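Local coordinates for protein homoserine dehydrogenase (Thermoplasma acidophilum, PDB 3ING) that probably reduces aspartate semialdehyde to homoserine with NADPH, a step on the way to threonine and methionine, at residues D208-I220 with Y230-E242. Numbering follows the deposited sequence.
Sequences DLNGLDAARKSVI and YTLNDVEYSGVDE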
loop_
_atom_site.group_PDB
_atom_site.type_symbol
_atom_site.label_atom_id
_atom_site.label_comp_id
_atom_site.label_asym_id
_atom_site.label_seq_id
_atom_site.Cartn_x
_atom_site.Cartn_y
_atom_site.Cartn_z
ATOM N N ASP A 208 15.668 -9.713 -20.120
ATOM C CA ASP A 208 14.608 -10.507 -19.486
ATOM C C ASP A 208 15.025 -11.981 -19.394
ATOM O O ASP A 208 14.961 -12.596 -18.334
ATOM C CB ASP A 208 13.324 -10.442 -20.300
ATOM C CG ASP A 208 12.620 -9.101 -20.199
ATOM O OD1 ASP A 208 12.349 -8.686 -19.064
ATOM O OD2 ASP A 208 12.269 -8.526 -21.247
ATOM N N LEU A 209 15.437 -12.537 -20.519
ATOM C CA LEU A 209 15.691 -13.989 -20.617
ATOM C C LEU A 209 16.905 -14.410 -19.820
ATOM O O LEU A 209 16.984 -15.540 -19.346
ATOM C CB LEU A 209 15.821 -14.427 -22.093
ATOM C CG LEU A 209 14.586 -14.081 -22.949
ATOM C CD1 LEU A 209 14.787 -14.479 -24.418
ATOM C CD2 LEU A 209 13.286 -14.701 -22.366
ATOM N N ASN A 210 17.874 -13.533 -19.636
ATOM C CA ASN A 210 19.020 -13.985 -18.843
ATOM C C ASN A 210 18.846 -13.669 -17.363
ATOM O O ASN A 210 19.695 -14.004 -16.558
ATOM C CB ASN A 210 20.335 -13.523 -19.423
ATOM C CG ASN A 210 20.459 -12.058 -19.471
ATOM O OD1 ASN A 210 19.791 -11.355 -18.719
ATOM N ND2 ASN A 210 21.304 -11.561 -20.390
ATOM N N GLY A 211 17.687 -13.110 -16.995
ATOM C CA GLY A 211 17.386 -12.841 -15.585
ATOM C C GLY A 211 17.978 -11.536 -15.051
ATOM O O GLY A 211 17.859 -11.223 -13.859
ATOM N N LEU A 212 18.571 -10.746 -15.935
ATOM C CA LEU A 212 19.167 -9.458 -15.561
ATOM C C LEU A 212 18.123 -8.448 -15.098
ATOM O O LEU A 212 18.371 -7.688 -14.182
ATOM C CB LEU A 212 19.959 -8.882 -16.731
ATOM C CG LEU A 212 20.867 -7.677 -16.476
ATOM C CD1 LEU A 212 21.797 -7.918 -15.292
ATOM C CD2 LEU A 212 21.718 -7.375 -17.769
ATOM N N ASP A 213 16.950 -8.441 -15.714
ATOM C CA ASP A 213 15.864 -7.558 -15.245
ATOM C C ASP A 213 15.562 -7.886 -13.792
ATOM O O ASP A 213 15.475 -7.002 -12.952
ATOM C CB ASP A 213 14.617 -7.721 -16.111
ATOM C CG ASP A 213 13.425 -6.879 -15.626
ATOM O OD1 ASP A 213 13.475 -5.645 -15.735
ATOM O OD2 ASP A 213 12.417 -7.453 -15.157
ATOM N N ALA A 214 15.383 -9.161 -13.476
ATOM C CA ALA A 214 15.132 -9.535 -12.081
ATOM C C ALA A 214 16.289 -9.119 -11.161
ATOM O O ALA A 214 16.080 -8.687 -10.015
ATOM C CB ALA A 214 14.887 -11.049 -11.976
ATOM N N ALA A 215 17.516 -9.291 -11.649
ATOM C CA ALA A 215 18.692 -8.972 -10.863
ATOM C C ALA A 215 18.708 -7.507 -10.494
ATOM O O ALA A 215 18.990 -7.192 -9.361
ATOM C CB ALA A 215 19.985 -9.357 -11.569
ATOM N N ARG A 216 18.415 -6.623 -11.448
ATOM C CA ARG A 216 18.410 -5.193 -11.194
ATOM C C ARG A 216 17.391 -4.873 -10.125
ATOM O O ARG A 216 17.645 -4.102 -9.216
ATOM C CB ARG A 216 18.104 -4.398 -12.477
ATOM C CG ARG A 216 19.237 -4.437 -13.524
ATOM C CD ARG A 216 18.669 -3.910 -14.826
ATOM N NE ARG A 216 19.671 -3.862 -15.884
ATOM C CZ ARG A 216 19.385 -4.048 -17.178
ATOM N NH1 ARG A 216 18.157 -4.406 -17.586
ATOM N NH2 ARG A 216 20.343 -3.995 -18.055
ATOM N N LYS A 217 16.224 -5.492 -10.231
ATOM C CA LYS A 217 15.161 -5.250 -9.267
ATOM C C LYS A 217 15.625 -5.695 -7.886
ATOM O O LYS A 217 15.328 -5.050 -6.910
ATOM C CB LYS A 217 13.863 -5.975 -9.678
ATOM C CG LYS A 217 13.278 -5.498 -10.978
ATOM C CD LYS A 217 11.993 -6.250 -11.339
ATOM C CE LYS A 217 11.414 -5.722 -12.663
ATOM N NZ LYS A 217 10.831 -4.366 -12.563
ATOM N N SER A 218 16.395 -6.778 -7.811
ATOM C CA SER A 218 16.800 -7.304 -6.533
ATOM C C SER A 218 17.769 -6.381 -5.810
ATOM O O SER A 218 17.787 -6.365 -4.571
ATOM C CB SER A 218 17.415 -8.720 -6.661
ATOM O OG SER A 218 18.739 -8.738 -7.210
ATOM N N VAL A 219 18.581 -5.644 -6.584
ATOM C CA VAL A 219 19.541 -4.658 -6.032
ATOM C C VAL A 219 18.762 -3.515 -5.411
ATOM O O VAL A 219 19.045 -3.086 -4.312
ATOM C CB VAL A 219 20.478 -4.084 -7.097
ATOM C CG1 VAL A 219 21.312 -2.937 -6.536
ATOM C CG2 VAL A 219 21.364 -5.182 -7.676
ATOM N N ILE A 220 17.807 -3.003 -6.155
ATOM C CA ILE A 220 16.992 -1.887 -5.696
ATOM C C ILE A 220 16.259 -2.292 -4.417
ATOM O O ILE A 220 16.231 -1.535 -3.440
ATOM C CB ILE A 220 16.013 -1.416 -6.806
ATOM C CG1 ILE A 220 16.813 -0.939 -8.009
ATOM C CG2 ILE A 220 15.007 -0.307 -6.260
ATOM C CD1 ILE A 220 15.987 -0.693 -9.249
ATOM N N TYR A 230 24.530 -2.268 -2.610
ATOM C CA TYR A 230 24.955 -3.327 -3.471
ATOM C C TYR A 230 24.802 -2.888 -4.944
ATOM O O TYR A 230 24.098 -1.917 -5.249
ATOM C CB TYR A 230 24.107 -4.573 -3.241
ATOM C CG TYR A 230 24.364 -5.372 -1.967
ATOM C CD1 TYR A 230 25.220 -4.943 -0.978
ATOM C CD2 TYR A 230 23.653 -6.549 -1.736
ATOM C CE1 TYR A 230 25.375 -5.680 0.207
ATOM C CE2 TYR A 230 23.815 -7.281 -0.578
ATOM C CZ TYR A 230 24.666 -6.852 0.391
ATOM O OH TYR A 230 24.779 -7.635 1.542
ATOM N N THR A 231 25.545 -3.579 -5.809
ATOM C CA THR A 231 25.415 -3.478 -7.252
ATOM C C THR A 231 25.051 -4.888 -7.772
ATOM O O THR A 231 24.897 -5.840 -6.997
ATOM C CB THR A 231 26.758 -3.067 -7.904
ATOM O OG1 THR A 231 27.693 -4.152 -7.795
ATOM C CG2 THR A 231 27.360 -1.784 -7.246
ATOM N N LEU A 232 24.987 -5.043 -9.088
ATOM C CA LEU A 232 24.720 -6.347 -9.698
ATOM C C LEU A 232 25.754 -7.387 -9.333
ATOM O O LEU A 232 25.446 -8.574 -9.324
ATOM C CB LEU A 232 24.643 -6.195 -11.228
ATOM C CG LEU A 232 23.424 -5.405 -11.744
ATOM C CD1 LEU A 232 23.515 -5.039 -13.265
ATOM C CD2 LEU A 232 22.110 -6.176 -11.461
ATOM N N ASN A 233 26.977 -6.944 -9.012
ATOM C CA ASN A 233 28.052 -7.833 -8.617
ATOM C C ASN A 233 27.774 -8.533 -7.294
ATOM O O ASN A 233 28.417 -9.517 -6.969
ATOM C CB ASN A 233 29.367 -7.029 -8.494
ATOM C CG ASN A 233 29.785 -6.341 -9.816
ATOM O OD1 ASN A 233 29.607 -6.918 -10.892
ATOM N ND2 ASN A 233 30.330 -5.102 -9.732
ATOM N N ASP A 234 26.773 -8.078 -6.553
ATOM C CA ASP A 234 26.521 -8.561 -5.196
ATOM C C ASP A 234 25.289 -9.403 -5.039
ATOM O O ASP A 234 24.939 -9.752 -3.914
ATOM C CB ASP A 234 26.345 -7.348 -4.270
ATOM C CG ASP A 234 27.608 -6.494 -4.175
ATOM O OD1 ASP A 234 28.696 -7.073 -3.911
ATOM O OD2 ASP A 234 27.512 -5.261 -4.364
ATOM N N VAL A 235 24.604 -9.694 -6.145
ATOM C CA VAL A 235 23.354 -10.436 -6.093
ATOM C C VAL A 235 23.484 -11.674 -6.944
ATOM O O VAL A 235 24.356 -11.738 -7.784
ATOM C CB VAL A 235 22.180 -9.583 -6.556
ATOM C CG1 VAL A 235 22.177 -8.221 -5.814
ATOM C CG2 VAL A 235 22.206 -9.370 -8.078
ATOM N N GLU A 236 22.628 -12.670 -6.703
ATOM C CA GLU A 236 22.640 -13.938 -7.466
ATOM C C GLU A 236 21.379 -13.967 -8.345
ATOM O O GLU A 236 20.288 -13.529 -7.904
ATOM C CB GLU A 236 22.663 -15.130 -6.513
ATOM N N TYR A 237 21.533 -14.410 -9.588
ATOM C CA TYR A 237 20.400 -14.502 -10.486
ATOM C C TYR A 237 20.578 -15.586 -11.533
ATOM O O TYR A 237 21.684 -16.018 -11.789
ATOM C CB TYR A 237 20.152 -13.147 -11.143
ATOM C CG TYR A 237 21.194 -12.646 -12.110
ATOM C CD1 TYR A 237 22.337 -11.987 -11.661
ATOM C CD2 TYR A 237 20.981 -12.727 -13.478
ATOM C CE1 TYR A 237 23.269 -11.503 -12.568
ATOM C CE2 TYR A 237 21.884 -12.221 -14.379
ATOM C CZ TYR A 237 23.024 -11.606 -13.921
ATOM O OH TYR A 237 23.927 -11.097 -14.825
ATOM N N SER A 238 19.466 -16.008 -12.127
ATOM C CA SER A 238 19.462 -17.047 -13.134
ATOM C C SER A 238 18.517 -16.638 -14.264
ATOM O O SER A 238 17.549 -15.925 -14.029
ATOM C CB SER A 238 18.927 -18.383 -12.570
ATOM O OG SER A 238 19.365 -18.676 -11.258
ATOM N N GLY A 239 18.747 -17.180 -15.449
ATOM C CA GLY A 239 17.910 -16.868 -16.604
ATOM C C GLY A 239 17.152 -18.113 -16.966
ATOM O O GLY A 239 17.129 -19.071 -16.216
ATOM N N VAL A 240 16.535 -18.100 -18.136
ATOM C CA VAL A 240 15.832 -19.264 -18.644
ATOM C C VAL A 240 16.879 -20.207 -19.238
ATOM O O VAL A 240 17.896 -19.758 -19.725
ATOM C CB VAL A 240 14.811 -18.838 -19.712
ATOM C CG1 VAL A 240 13.805 -17.836 -19.120
ATOM C CG2 VAL A 240 15.512 -18.167 -20.849
ATOM N N ASP A 241 16.670 -21.510 -19.158
ATOM C CA ASP A 241 17.597 -22.446 -19.766
ATOM C C ASP A 241 16.797 -23.481 -20.536
ATOM O O ASP A 241 15.585 -23.346 -20.704
ATOM C CB ASP A 241 18.492 -23.094 -18.706
ATOM C CG ASP A 241 17.698 -23.775 -17.609
ATOM O OD1 ASP A 241 16.590 -24.298 -17.865
ATOM O OD2 ASP A 241 18.203 -23.789 -16.473
ATOM N N GLU A 242 17.461 -24.533 -20.985
ATOM C CA GLU A 242 16.808 -25.479 -21.896
ATOM C C GLU A 242 15.966 -26.546 -21.180
ATOM O O GLU A 242 15.493 -27.497 -21.799
ATOM C CB GLU A 242 17.862 -26.068 -22.861
ATOM C CG GLU A 242 18.380 -24.994 -23.841
ATOM C CD GLU A 242 19.401 -25.487 -24.881
ATOM O OE1 GLU A 242 19.790 -26.687 -24.858
ATOM O OE2 GLU A 242 19.809 -24.655 -25.737
HETATM O O HOH W 1 17.065 -13.581 -12.375
HETATM O O HOH W 2 18.549 -11.401 -8.135
#
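Residues 230-242 run back along helix 212-220 in the opposite chain direction, CA atoms drawing in from 6.1 Å at V219 and T231 to 3.8 Å at N210 and G239, where V240 N donates to L209 O in a nearly straight bond (N-H...O 163°). At that end, V240 CG2 also rests against L209 CB. G211, with positive phi, forms the joint between helices 206-209 and 212-226; neither it nor G239 has a side chain, which lets the backbones close in here, and G211 CA makes a CA-H...O contact with S238 O at 3.5 Å. Y237 lies over this joint: A215 CB sits on one ring face, 3.8 Å from the centroid and 24° off the normal, a CH-pi contact, while N210 O lies in the ring plane at the edge. With chi1 at 68°, Y237 CG stands between its own backbone N and carbonyl carbon, and the ring extends beside L212, whose CD1 approaches CZ and OH. Within the C-terminal catalytic domain, residues 230-242, a 3-10 turn at 232-234 followed by a more extended run, pack on one side of helix 212-226, whose other side carries K217, the predicted proton donor, with K217 NZ hydrogen-bonded to T144 O. R216 likewise turns away, salt-bridged to D207 near the NADPH site, leaving its CG against L232 CD2. That same methyl reaches A215 CB at 3.8 Å, and L232 CD1 meets L212 CD1, the two leucines crossing at about a right angle. Further along, V219 CG2 packs on V235 CG1 at 3.7 Å. S218 OG faces V235 CB yet donates to A215 O, which also accepts from V219 N. Water 2 donates to both S218 OG and E236 O, and water 1 donates to G211 O and S238 O, joining the two backbones.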